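Ribonucleotide monophosphatase NagD (PDB 2C4N) hydrolyses ribonucleoside 5'-phosphates, and probably a broader range of phosphate compounds, as a magnesium-dependent member of the HAD superfamily. Local coordinates at residues G175-W180 and L203-L208; P111-V116 and G137-A142; E195-G200 and E216-L221. All blocks are in the same frame, centred on the assembly; numbering follows the deposited sequence.

Contact 1. Residues G175-W180 and L203-L208; sequences GKPSPW and LRTDIL. With PO4 (phosphate ion), chain C; PO4 (phosphate ion), chain D.
K176 crosses D206 at a slant and closes a salt bridge, NZ to OD1 at 2.6 Å, in the phosphate-binding corner of a HAD-type active site. The ammonium group comes in on the syn side of OD1, 32° out of the carboxylate plane. Two phosphate ions, probably from the crystallisation liquor, lie beyond it. K176 NZ donates to O4 of the one in chain C at 2.9 Å and to O2 of the one in chain D, also at 2.9 Å. T205 OG1 donates to the same chain C O4 at 2.7 Å, so that one oxygen is gripped from both segments. This agrees with the substrate-binding role assigned by similarity to K176 and T205. The lysine chain gets there by a bend at chi3 (-72°), which turns NZ toward D206 after CB has passed T205 CB at 3.9 Å. D9, a magnesium ligand, forms a second salt bridge with K176 NZ, so the amine stands between two carboxylates and two phosphates. A methionine in place of K176 would probably leave D206 and D9 facing each other without the intervening positive charge, and the chain C phosphate with one donor fewer.

In the next shell, K176 N donates to N43 OD1, and D206 OD2 accepts from N202 N, so the second carboxylate oxygen is held as well. The peptide bond before P177 is cis, and the proline ring settles against the start of helix 203-212, its CB 3.8 Å from L208 CD2. Further along the loop, S178 OG bonds to Q212 of the second subunit. The opening turn, 203-207, is a wider, pi-type one, and P177 CB sits 3.4 Å from R204 O within it.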
ATOM      1  N   GLY A 175      18.129  -7.088  -7.458  1.00 17.82           N
ATOM      2  CA  GLY A 175      18.209  -6.339  -8.706  1.00 18.55           C
ATOM      3  C   GLY A 175      17.743  -4.893  -8.676  1.00 19.10           C
ATOM      4  O   GLY A 175      17.334  -4.383  -7.632  1.00 18.87           O
ATOM      5  N   LYS A 176      17.817  -4.231  -9.831  1.00 16.23           N
ATOM      6  CA  LYS A 176      17.384  -2.838  -9.961  1.00 16.80           C
ATOM      7  C   LYS A 176      15.933  -2.764  -9.493  1.00 17.09           C
ATOM      8  O   LYS A 176      15.175  -3.716  -9.670  1.00 17.58           O
ATOM      9  CB  LYS A 176      17.457  -2.395 -11.428  1.00 16.98           C
ATOM     10  CG  LYS A 176      18.838  -2.452 -12.055  1.00 17.35           C
ATOM     11  CD  LYS A 176      18.753  -2.236 -13.565  1.00 16.52           C
ATOM     12  CE  LYS A 176      18.147  -3.449 -14.272  1.00 17.47           C
ATOM     13  NZ  LYS A 176      17.759  -3.140 -15.682  1.00 18.92           N
ATOM     14  N   PRO A 177      15.505  -1.619  -8.933  1.00 18.35           N
ATOM     15  CA  PRO A 177      16.203  -0.350  -8.701  1.00 18.52           C
ATOM     16  C   PRO A 177      17.166  -0.297  -7.513  1.00 19.14           C
ATOM     17  O   PRO A 177      17.708   0.763  -7.201  1.00 18.47           O
ATOM     18  CB  PRO A 177      15.056   0.641  -8.549  1.00 19.21           C
ATOM     19  CG  PRO A 177      14.027  -0.172  -7.832  1.00 18.46           C
ATOM     20  CD  PRO A 177      14.076  -1.500  -8.575  1.00 17.89           C
ATOM     21  N   SER A 178      17.384  -1.428  -6.857  1.00 17.85           N
ATOM     22  CA  SER A 178      18.298  -1.464  -5.726  1.00 19.60           C
ATOM     23  C   SER A 178      19.701  -1.053  -6.179  1.00 18.76           C
ATOM     24  O   SER A 178      20.240  -1.593  -7.144  1.00 18.66           O
ATOM     25  CB  SER A 178      18.337  -2.871  -5.128  1.00 36.95           C
ATOM     26  OG  SER A 178      19.352  -2.973  -4.149  1.00 44.79           O
ATOM     27  N   PRO A 179      20.304  -0.075  -5.491  1.00 21.22           N
ATOM     28  CA  PRO A 179      21.650   0.382  -5.856  1.00 21.16           C
ATOM     29  C   PRO A 179      22.727  -0.684  -5.637  1.00 20.84           C
ATOM     30  O   PRO A 179      23.783  -0.653  -6.267  1.00 20.34           O
ATOM     31  CB  PRO A 179      21.855   1.599  -4.953  1.00 20.72           C
ATOM     32  CG  PRO A 179      20.459   2.092  -4.716  1.00 21.46           C
ATOM     33  CD  PRO A 179      19.706   0.813  -4.482  1.00 19.93           C
ATOM     34  N   TRP A 180      22.462  -1.635  -4.751  1.00 15.47           N
ATOM     35  CA  TRP A 180      23.458  -2.665  -4.466  1.00 17.46           C
ATOM     36  C   TRP A 180      23.950  -3.433  -5.692  1.00 19.35           C
ATOM     37  O   TRP A 180      25.144  -3.701  -5.815  1.00 23.98           O
ATOM     38  CB  TRP A 180      22.936  -3.668  -3.438  1.00 21.72           C
ATOM     39  CG  TRP A 180      24.018  -4.602  -2.998  1.00 21.86           C
ATOM     40  CD1 TRP A 180      24.942  -4.380  -2.019  1.00 21.69           C
ATOM     41  CD2 TRP A 180      24.356  -5.859  -3.594  1.00 21.46           C
ATOM     42  NE1 TRP A 180      25.841  -5.420  -1.971  1.00 22.70           N
ATOM     43  CE2 TRP A 180      25.505  -6.341  -2.928  1.00 23.10           C
ATOM     44  CE3 TRP A 180      23.803  -6.622  -4.630  1.00 21.38           C
ATOM     45  CZ2 TRP A 180      26.114  -7.554  -3.267  1.00 22.48           C
ATOM     46  CZ3 TRP A 180      24.409  -7.828  -4.968  1.00 23.45           C
ATOM     47  CH2 TRP A 180      25.553  -8.281  -4.286  1.00 23.74           C
ATOM     48  N   LEU A 203      13.745   4.576 -16.691  1.00 14.45           N
ATOM     49  CA  LEU A 203      14.034   5.620 -15.718  1.00 15.88           C
ATOM     50  C   LEU A 203      13.895   5.141 -14.283  1.00 15.53           C
ATOM     51  O   LEU A 203      14.691   5.508 -13.421  1.00 14.84           O
ATOM     52  CB  LEU A 203      13.094   6.811 -15.935  1.00 21.16           C
ATOM     53  CG  LEU A 203      13.447   7.790 -17.061  1.00 22.22           C
ATOM     54  CD1 LEU A 203      12.239   8.645 -17.399  1.00 24.72           C
ATOM     55  CD2 LEU A 203      14.618   8.662 -16.626  1.00 22.12           C
ATOM     56  N   ARG A 204      12.885   4.316 -14.035  1.00 19.23           N
ATOM     57  CA  ARG A 204      12.613   3.827 -12.689  1.00 23.55           C
ATOM     58  C   ARG A 204      13.475   2.674 -12.193  1.00 21.75           C
ATOM     59  O   ARG A 204      13.350   2.266 -11.040  1.00 21.45           O
ATOM     60  CB  ARG A 204      11.129   3.467 -12.572  1.00 36.88           C
ATOM     61  CG  ARG A 204      10.233   4.668 -12.829  1.00 45.79           C
ATOM     62  CD  ARG A 204       8.749   4.346 -12.754  1.00 53.79           C
ATOM     63  NE  ARG A 204       7.951   5.503 -13.159  1.00 60.86           N
ATOM     64  CZ  ARG A 204       7.803   6.610 -12.435  1.00 64.37           C
ATOM     65  NH1 ARG A 204       8.393   6.723 -11.250  1.00 65.63           N
ATOM     66  NH2 ARG A 204       7.083   7.620 -12.908  1.00 65.66           N
ATOM     67  N   THR A 205      14.347   2.148 -13.046  1.00 20.52           N
ATOM     68  CA  THR A 205      15.210   1.050 -12.626  1.00 18.80           C
ATOM     69  C   THR A 205      16.682   1.301 -12.954  1.00 17.66           C
ATOM     70  O   THR A 205      17.504   1.442 -12.049  1.00 18.25           O
ATOM     71  CB  THR A 205      14.742  -0.293 -13.240  1.00 19.17           C
ATOM     72  OG1 THR A 205      14.823  -0.236 -14.666  1.00 18.82           O
ATOM     73  CG2 THR A 205      13.290  -0.584 -12.840  1.00 19.60           C
ATOM     74  N   ASP A 206      17.023   1.371 -14.237  1.00 14.61           N
ATOM     75  CA  ASP A 206      18.415   1.615 -14.622  1.00 16.20           C
ATOM     76  C   ASP A 206      18.901   2.977 -14.144  1.00 15.59           C
ATOM     77  O   ASP A 206      19.939   3.095 -13.494  1.00 14.98           O
ATOM     78  CB  ASP A 206      18.576   1.571 -16.143  1.00 17.09           C
ATOM     79  CG  ASP A 206      18.073   0.287 -16.746  1.00 16.73           C
ATOM     80  OD1 ASP A 206      18.643  -0.778 -16.426  1.00 16.30           O
ATOM     81  OD2 ASP A 206      17.110   0.352 -17.539  1.00 18.04           O
ATOM     82  N   ILE A 207      18.134   4.010 -14.469  1.00 13.83           N
ATOM     83  CA  ILE A 207      18.519   5.363 -14.115  1.00 16.01           C
ATOM     84  C   ILE A 207      18.474   5.635 -12.616  1.00 15.79           C
ATOM     85  O   ILE A 207      19.421   6.192 -12.059  1.00 17.07           O
ATOM     86  CB  ILE A 207      17.644   6.381 -14.872  1.00 17.76           C
ATOM     87  CG1 ILE A 207      17.564   5.982 -16.356  1.00 18.38           C
ATOM     88  CG2 ILE A 207      18.242   7.778 -14.737  1.00 17.59           C
ATOM     89  CD1 ILE A 207      18.922   5.884 -17.065  1.00 17.89           C
ATOM     90  N   LEU A 208      17.389   5.225 -11.965  1.00 19.35           N
ATOM     91  CA  LEU A 208      17.247   5.424 -10.526  1.00 20.96           C
ATOM     92  C   LEU A 208      18.387   4.741  -9.766  1.00 19.94           C
ATOM     93  O   LEU A 208      18.987   5.336  -8.868  1.00 19.74           O
ATOM     94  CB  LEU A 208      15.897   4.879 -10.043  1.00 20.80           C
ATOM     95  CG  LEU A 208      15.606   4.934  -8.536  1.00 21.31           C
ATOM     96  CD1 LEU A 208      15.666   6.371  -8.041  1.00 22.42           C
ATOM     97  CD2 LEU A 208      14.237   4.332  -8.262  1.00 22.86           C
TER
HETATM   98  P   PO4 C1252      13.824  -3.741 -15.492  1.00 28.29           P
HETATM   99  O1  PO4 C1252      14.237  -4.987 -16.185  1.00 27.84           O
HETATM  100  O2  PO4 C1252      12.622  -3.182 -16.155  1.00 28.33           O
HETATM  101  O3  PO4 C1252      13.510  -4.045 -14.076  1.00 26.29           O
HETATM  102  O4  PO4 C1252      14.927  -2.752 -15.549  1.00 24.95           O
HETATM  103  P   PO4 D1253      16.509  -5.878 -18.346  1.00 30.33           P
HETATM  104  O1  PO4 D1253      17.734  -6.322 -19.056  1.00 31.58           O
HETATM  105  O2  PO4 D1253      16.840  -5.544 -16.940  1.00 24.92           O
HETATM  106  O3  PO4 D1253      15.954  -4.690 -19.015  1.00 26.21           O
HETATM  107  O4  PO4 D1253      15.501  -6.969 -18.378  1.00 32.83           O

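Contact 2. Residues P111-V116 and G137-A142; sequences PDFVIV and GARFIA
F113 and R139 run side by side off neighbouring strands of a beta-alpha-beta unit, in which helix 124-135 links strand 105-116 to strand 139-142. The four-stranded parallel sheet they belong to is consistent with the cap domain of NagD-type HAD phosphatases. Both side chains point the same way from the sheet. F113 CE2 lies over one face of the guanidinium, toward its rim and 3.4 Å from R139 NE, while the two planes are turned 40° apart, a tilted overlap and not a flat stack. The F113 torsion (CG beside the backbone N, chi1 -55°) carries the ring across to the arginine, and CD2 also reaches I141 CG1 at 4.0 Å. Beyond the ring, R139 NH2 bonds to Q82 OE1 and to the carbonyl O of P234 in the second subunit, so the arginine that lies along F113 ends against a neighbouring copy of the protein in the assembly.

On the other face of the sheet, helices 124-135 and 156-167 pack against V114, V116 and F140. Here F140 is met at its edge, nearly in the ring plane: V116 CG2 comes to 3.8 Å from CE1, and V114 O also lies at this rim. V114 uses its two methyls separately, CG1 toward F140 and CG2 against A138 CB at 3.7 Å. G137, two residues before the second strand, is the positive-phi residue of the Schellman motif that closes helix 124-135.

Main-chain bonds set this register. R139 N donates to D112 O, and R139 O takes V114 N at 2.8 Å. V116 N reaches I141 O at 2.9 Å, and between these I141 N donates to V114 O, 3.0 Å away.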
ATOM      1  N   PRO A 111      16.349 -24.029   6.776  1.00 26.06           N
ATOM      2  CA  PRO A 111      17.123 -23.160   5.886  1.00 24.35           C
ATOM      3  C   PRO A 111      17.403 -21.814   6.547  1.00 22.04           C
ATOM      4  O   PRO A 111      16.601 -21.335   7.349  1.00 20.38           O
ATOM      5  CB  PRO A 111      16.213 -23.024   4.665  1.00 21.02           C
ATOM      6  CG  PRO A 111      14.831 -23.072   5.282  1.00 22.82           C
ATOM      7  CD  PRO A 111      14.962 -24.185   6.301  1.00 22.43           C
ATOM      8  N   ASP A 112      18.543 -21.212   6.215  1.00 20.67           N
ATOM      9  CA  ASP A 112      18.903 -19.905   6.758  1.00 19.25           C
ATOM     10  C   ASP A 112      18.228 -18.822   5.918  1.00 18.61           C
ATOM     11  O   ASP A 112      17.815 -17.784   6.438  1.00 18.51           O
ATOM     12  CB  ASP A 112      20.419 -19.695   6.704  1.00 23.96           C
ATOM     13  CG  ASP A 112      21.185 -20.748   7.478  1.00 27.35           C
ATOM     14  OD1 ASP A 112      20.913 -20.912   8.686  1.00 26.91           O
ATOM     15  OD2 ASP A 112      22.067 -21.403   6.882  1.00 29.25           O
ATOM     16  N   PHE A 113      18.138 -19.081   4.616  1.00 18.09           N
ATOM     17  CA  PHE A 113      17.539 -18.152   3.661  1.00 17.37           C
ATOM     18  C   PHE A 113      16.416 -18.772   2.852  1.00 17.36           C
ATOM     19  O   PHE A 113      16.366 -19.987   2.657  1.00 17.48           O
ATOM     20  CB  PHE A 113      18.557 -17.688   2.611  1.00 17.69           C
ATOM     21  CG  PHE A 113      19.794 -17.077   3.167  1.00 18.23           C
ATOM     22  CD1 PHE A 113      20.828 -17.878   3.646  1.00 17.72           C
ATOM     23  CD2 PHE A 113      19.945 -15.697   3.186  1.00 19.16           C
ATOM     24  CE1 PHE A 113      21.995 -17.310   4.133  1.00 19.91           C
ATOM     25  CE2 PHE A 113      21.111 -15.118   3.672  1.00 19.48           C
ATOM     26  CZ  PHE A 113      22.140 -15.931   4.147  1.00 17.82           C
ATOM     27  N   VAL A 114      15.532 -17.907   2.364  1.00 15.95           N
ATOM     28  CA  VAL A 114      14.458 -18.294   1.458  1.00 14.96           C
ATOM     29  C   VAL A 114      14.825 -17.402   0.277  1.00 15.87           C
ATOM     30  O   VAL A 114      14.854 -16.176   0.406  1.00 15.35           O
ATOM     31  CB  VAL A 114      13.056 -17.912   1.974  1.00 15.11           C
ATOM     32  CG1 VAL A 114      12.043 -17.980   0.823  1.00 15.69           C
ATOM     33  CG2 VAL A 114      12.629 -18.874   3.078  1.00 14.67           C
ATOM     34  N   ILE A 115      15.145 -18.011  -0.857  1.00 14.27           N
ATOM     35  CA  ILE A 115      15.545 -17.254  -2.028  1.00 13.51           C
ATOM     36  C   ILE A 115      14.550 -17.474  -3.150  1.00 13.11           C
ATOM     37  O   ILE A 115      14.276 -18.610  -3.532  1.00 14.76           O
ATOM     38  CB  ILE A 115      16.935 -17.692  -2.511  1.00 16.86           C
ATOM     39  CG1 ILE A 115      17.929 -17.620  -1.347  1.00 17.64           C
ATOM     40  CG2 ILE A 115      17.379 -16.816  -3.669  1.00 16.38           C
ATOM     41  CD1 ILE A 115      19.263 -18.250  -1.648  1.00 22.31           C
ATOM     42  N   VAL A 116      14.012 -16.381  -3.675  1.00 14.40           N
ATOM     43  CA  VAL A 116      13.042 -16.470  -4.749  1.00 14.47           C
ATOM     44  C   VAL A 116      13.572 -15.851  -6.032  1.00 13.64           C
ATOM     45  O   VAL A 116      14.031 -14.706  -6.047  1.00 14.45           O
ATOM     46  CB  VAL A 116      11.713 -15.757  -4.379  1.00 15.50           C
ATOM     47  CG1 VAL A 116      10.684 -15.950  -5.496  1.00 15.60           C
ATOM     48  CG2 VAL A 116      11.176 -16.299  -3.058  1.00 15.50           C
ATOM     49  N   GLY A 137      11.315 -16.576  10.547  1.00 25.31           N
ATOM     50  CA  GLY A 137      12.624 -15.951  10.635  1.00 22.68           C
ATOM     51  C   GLY A 137      13.690 -16.155   9.575  1.00 23.04           C
ATOM     52  O   GLY A 137      14.795 -15.625   9.715  1.00 21.76           O
ATOM     53  N   ALA A 138      13.397 -16.902   8.521  1.00 20.48           N
ATOM     54  CA  ALA A 138      14.404 -17.107   7.488  1.00 19.37           C
ATOM     55  C   ALA A 138      14.691 -15.789   6.774  1.00 18.21           C
ATOM     56  O   ALA A 138      13.794 -14.956   6.613  1.00 17.86           O
ATOM     57  CB  ALA A 138      13.915 -18.145   6.493  1.00 17.97           C
ATOM     58  N   ARG A 139      15.938 -15.588   6.354  1.00 19.66           N
ATOM     59  CA  ARG A 139      16.299 -14.366   5.639  1.00 19.12           C
ATOM     60  C   ARG A 139      15.697 -14.435   4.229  1.00 18.08           C
ATOM     61  O   ARG A 139      16.025 -15.322   3.434  1.00 18.09           O
ATOM     62  CB  ARG A 139      17.826 -14.218   5.612  1.00 17.74           C
ATOM     63  CG  ARG A 139      18.405 -14.030   7.023  1.00 22.16           C
ATOM     64  CD  ARG A 139      19.927 -14.139   7.067  1.00 24.88           C
ATOM     65  NE  ARG A 139      20.595 -13.082   6.310  1.00 28.67           N
ATOM     66  CZ  ARG A 139      21.916 -12.916   6.271  1.00 30.13           C
ATOM     67  NH1 ARG A 139      22.704 -13.740   6.947  1.00 29.61           N
ATOM     68  NH2 ARG A 139      22.446 -11.933   5.557  1.00 29.94           N
ATOM     69  N   PHE A 140      14.812 -13.483   3.943  1.00 16.85           N
ATOM     70  CA  PHE A 140      14.060 -13.395   2.689  1.00 14.98           C
ATOM     71  C   PHE A 140      14.757 -12.556   1.598  1.00 14.19           C
ATOM     72  O   PHE A 140      14.829 -11.330   1.690  1.00 14.67           O
ATOM     73  CB  PHE A 140      12.676 -12.821   3.038  1.00 15.46           C
ATOM     74  CG  PHE A 140      11.620 -13.002   1.971  1.00 15.41           C
ATOM     75  CD1 PHE A 140      11.795 -13.876   0.899  1.00 15.18           C
ATOM     76  CD2 PHE A 140      10.417 -12.303   2.073  1.00 16.39           C
ATOM     77  CE1 PHE A 140      10.784 -14.047  -0.060  1.00 19.33           C
ATOM     78  CE2 PHE A 140       9.402 -12.463   1.129  1.00 17.20           C
ATOM     79  CZ  PHE A 140       9.582 -13.336   0.059  1.00 17.12           C
ATOM     80  N   ILE A 141      15.263 -13.236   0.570  1.00 13.18           N
ATOM     81  CA  ILE A 141      15.970 -12.589  -0.538  1.00 13.63           C
ATOM     82  C   ILE A 141      15.296 -12.935  -1.864  1.00 13.34           C
ATOM     83  O   ILE A 141      14.877 -14.075  -2.072  1.00 13.87           O
ATOM     84  CB  ILE A 141      17.438 -13.089  -0.648  1.00 19.82           C
ATOM     85  CG1 ILE A 141      18.105 -13.115   0.729  1.00 22.48           C
ATOM     86  CG2 ILE A 141      18.211 -12.205  -1.610  1.00 20.03           C
ATOM     87  CD1 ILE A 141      18.238 -11.765   1.379  1.00 22.78           C
ATOM     88  N   ALA A 142      15.218 -11.962  -2.767  1.00 13.34           N
ATOM     89  CA  ALA A 142      14.603 -12.183  -4.075  1.00 13.29           C
ATOM     90  C   ALA A 142      15.495 -11.569  -5.150  1.00 13.32           C
ATOM     91  O   ALA A 142      16.101 -10.518  -4.936  1.00 13.85           O
ATOM     92  CB  ALA A 142      13.208 -11.559  -4.116  1.00 15.63           C
TER

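Contact 3. Residues E195-G200 and E216-L221; sequences ETVIVG and ETILVL
V197 and I218 pack closely on one face of the sheet, with V197 CG2 3.7 Å from I218 CG1. The valine takes the less common arrangement in which CG1 lies between the backbone N and the carbonyl carbon (chi1 61°), and this swings CG2 across to the neighbouring strand, where it also rests on E216 O. V199 continues the row: it lies alongside I218, and its CG1 comes to 4.0 Å from V220 CG1, the two side chains crossing at about a right angle. On the reverse face the tight spot is methyl to methyl, I198 CG2 against T217 CG2 at 3.6 Å.

The two strands are successive members of the central parallel sheet of the HAD core, a Rossmann-like fold, and helix 203-212 makes the crossover between them. Strand 5-9 flanks strand 196-200 on one side and strand 239-241 flanks strand 216-220 on the other, so both segments lie inside the sheet, their axes 4.7 Å apart at the closest.

Toward the start of the strands the contact is looser. E216 is partly exposed, and its N reaches T196 O at 3.3 Å, the longest of the five main-chain bonds here. Its side chain lies on the sheet face that carries V197, where W239 and I3 touch it. T196 turns away from strand 216-220, and its OG1 bonds to H192 O.

At the other end, next to the magnesium ligand D201, the strands stay in close touch at G200. Its carbonyl O accepts from V220 N at 3.0 Å. L219 CD1 and V220 CG2 also approach G200 O, each at 3.5 Å.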
ATOM      1  N   GLU A 195      33.815   7.004 -12.190  1.00 26.64           N
ATOM      2  CA  GLU A 195      34.305   6.830 -13.558  1.00 26.06           C
ATOM      3  C   GLU A 195      33.485   5.795 -14.315  1.00 24.08           C
ATOM      4  O   GLU A 195      33.973   5.177 -15.259  1.00 22.80           O
ATOM      5  CB  GLU A 195      35.778   6.405 -13.574  1.00 44.13           C
ATOM      6  CG  GLU A 195      36.766   7.516 -13.270  1.00 50.42           C
ATOM      7  CD  GLU A 195      37.326   7.426 -11.870  1.00 54.33           C
ATOM      8  OE1 GLU A 195      37.994   6.417 -11.565  1.00 56.72           O
ATOM      9  OE2 GLU A 195      37.100   8.362 -11.077  1.00 59.20           O
ATOM     10  N   THR A 196      32.237   5.610 -13.904  1.00 20.69           N
ATOM     11  CA  THR A 196      31.383   4.631 -14.558  1.00 19.23           C
ATOM     12  C   THR A 196      30.055   5.228 -14.975  1.00 19.01           C
ATOM     13  O   THR A 196      29.479   6.057 -14.271  1.00 17.77           O
ATOM     14  CB  THR A 196      31.121   3.426 -13.637  1.00 20.44           C
ATOM     15  OG1 THR A 196      32.375   2.865 -13.227  1.00 19.31           O
ATOM     16  CG2 THR A 196      30.309   2.354 -14.365  1.00 19.65           C
ATOM     17  N   VAL A 197      29.585   4.813 -16.143  1.00 19.48           N
ATOM     18  CA  VAL A 197      28.311   5.277 -16.657  1.00 17.60           C
ATOM     19  C   VAL A 197      27.439   4.046 -16.829  1.00 16.88           C
ATOM     20  O   VAL A 197      27.941   2.948 -17.072  1.00 17.99           O
ATOM     21  CB  VAL A 197      28.473   5.963 -18.045  1.00 22.52           C
ATOM     22  CG1 VAL A 197      29.036   4.970 -19.058  1.00 20.65           C
ATOM     23  CG2 VAL A 197      27.131   6.502 -18.529  1.00 21.17           C
ATOM     24  N   ILE A 198      26.139   4.216 -16.658  1.00 17.20           N
ATOM     25  CA  ILE A 198      25.228   3.111 -16.880  1.00 17.03           C
ATOM     26  C   ILE A 198      24.289   3.567 -17.979  1.00 15.02           C
ATOM     27  O   ILE A 198      23.849   4.716 -17.986  1.00 17.51           O
ATOM     28  CB  ILE A 198      24.407   2.732 -15.618  1.00 15.57           C
ATOM     29  CG1 ILE A 198      23.375   1.656 -15.992  1.00 15.92           C
ATOM     30  CG2 ILE A 198      23.720   3.963 -15.029  1.00 14.61           C
ATOM     31  CD1 ILE A 198      22.723   0.990 -14.795  1.00 16.34           C
ATOM     32  N   VAL A 199      24.020   2.681 -18.929  1.00 13.90           N
ATOM     33  CA  VAL A 199      23.115   2.981 -20.031  1.00 14.81           C
ATOM     34  C   VAL A 199      21.875   2.117 -19.819  1.00 14.30           C
ATOM     35  O   VAL A 199      21.986   0.908 -19.621  1.00 13.92           O
ATOM     36  CB  VAL A 199      23.743   2.616 -21.403  1.00 17.07           C
ATOM     37  CG1 VAL A 199      22.777   2.962 -22.525  1.00 16.63           C
ATOM     38  CG2 VAL A 199      25.059   3.354 -21.595  1.00 16.76           C
ATOM     39  N   GLY A 200      20.698   2.733 -19.840  1.00 15.18           N
ATOM     40  CA  GLY A 200      19.478   1.967 -19.641  1.00 15.39           C
ATOM     41  C   GLY A 200      18.275   2.613 -20.289  1.00 14.58           C
ATOM     42  O   GLY A 200      18.332   3.778 -20.683  1.00 16.72           O
ATOM     43  N   GLU A 216      27.145   8.234 -13.599  1.00 18.53           N
ATOM     44  CA  GLU A 216      26.642   9.123 -14.632  1.00 20.49           C
ATOM     45  C   GLU A 216      25.657   8.202 -15.341  1.00 17.65           C
ATOM     46  O   GLU A 216      25.896   6.996 -15.435  1.00 15.90           O
ATOM     47  CB  GLU A 216      27.762   9.549 -15.591  1.00 37.48           C
ATOM     48  CG  GLU A 216      28.586  10.731 -15.109  1.00 46.10           C
ATOM     49  CD  GLU A 216      29.571  11.225 -16.153  1.00 50.30           C
ATOM     50  OE1 GLU A 216      29.667  10.606 -17.237  1.00 48.63           O
ATOM     51  OE2 GLU A 216      30.253  12.236 -15.881  1.00 53.63           O
ATOM     52  N   THR A 217      24.556   8.751 -15.835  1.00 19.15           N
ATOM     53  CA  THR A 217      23.554   7.924 -16.488  1.00 18.49           C
ATOM     54  C   THR A 217      23.187   8.370 -17.893  1.00 18.19           C
ATOM     55  O   THR A 217      23.168   9.563 -18.195  1.00 17.16           O
ATOM     56  CB  THR A 217      22.257   7.900 -15.654  1.00 18.67           C
ATOM     57  OG1 THR A 217      21.777   9.243 -15.503  1.00 19.44           O
ATOM     58  CG2 THR A 217      22.516   7.310 -14.265  1.00 17.99           C
ATOM     59  N   ILE A 218      22.891   7.396 -18.746  1.00 16.62           N
ATOM     60  CA  ILE A 218      22.471   7.671 -20.113  1.00 16.50           C
ATOM     61  C   ILE A 218      21.180   6.917 -20.357  1.00 16.94           C
ATOM     62  O   ILE A 218      21.131   5.693 -20.240  1.00 16.03           O
ATOM     63  CB  ILE A 218      23.497   7.191 -21.166  1.00 19.09           C
ATOM     64  CG1 ILE A 218      24.815   7.948 -21.000  1.00 19.15           C
ATOM     65  CG2 ILE A 218      22.941   7.428 -22.573  1.00 18.75           C
ATOM     66  CD1 ILE A 218      25.887   7.533 -22.001  1.00 20.58           C
ATOM     67  N   LEU A 219      20.127   7.651 -20.682  1.00 15.80           N
ATOM     68  CA  LEU A 219      18.843   7.032 -20.961  1.00 16.37           C
ATOM     69  C   LEU A 219      18.662   6.911 -22.469  1.00 16.71           C
ATOM     70  O   LEU A 219      18.847   7.888 -23.190  1.00 16.41           O
ATOM     71  CB  LEU A 219      17.695   7.890 -20.413  1.00 15.22           C
ATOM     72  CG  LEU A 219      16.271   7.455 -20.805  1.00 15.83           C
ATOM     73  CD1 LEU A 219      15.857   6.215 -20.012  1.00 17.60           C
ATOM     74  CD2 LEU A 219      15.299   8.595 -20.526  1.00 17.29           C
ATOM     75  N   VAL A 220      18.323   5.719 -22.951  1.00 17.20           N
ATOM     76  CA  VAL A 220      18.044   5.563 -24.372  1.00 17.37           C
ATOM     77  C   VAL A 220      16.531   5.465 -24.443  1.00 17.53           C
ATOM     78  O   VAL A 220      15.898   5.003 -23.494  1.00 16.45           O
ATOM     79  CB  VAL A 220      18.701   4.294 -24.989  1.00 17.00           C
ATOM     80  CG1 VAL A 220      20.192   4.503 -25.113  1.00 17.18           C
ATOM     81  CG2 VAL A 220      18.395   3.060 -24.143  1.00 17.35           C
ATOM     82  N   LEU A 221      15.952   5.915 -25.550  1.00 17.25           N
ATOM     83  CA  LEU A 221      14.505   5.920 -25.721  1.00 19.00           C
ATOM     84  C   LEU A 221      13.986   4.736 -26.530  1.00 20.43           C
ATOM     85  O   LEU A 221      12.838   4.726 -26.977  1.00 21.60           O
ATOM     86  CB  LEU A 221      14.093   7.231 -26.398  1.00 18.48           C
ATOM     87  CG  LEU A 221      14.578   8.506 -25.690  1.00 19.64           C
ATOM     88  CD1 LEU A 221      14.321   9.725 -26.576  1.00 19.77           C
ATOM     89  CD2 LEU A 221      13.877   8.641 -24.346  1.00 18.18           C
TER

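Contacts 1 and 3 are interlocked along the chain: helix 203-212 of contact 1 is the connection between the two strands of contact 3. Their centres are 11 Å apart and they touch, with D206 OD2 3.6 Å from G200 CA and I207 CD1 3.9 Å from I218 O. G200 of contact 3 lies about 6 Å from the bound magnesium ion, and the side chain of D206 of contact 1 about 4 Å from it. Contact 2 touches neither: its centre is 22 Å from that of contact 1, though their nearest atoms are about 5 Å apart, and those of contact 3 about 17 Å away, across the chain's centre. Contacts 1 and 2 both reach the second subunit.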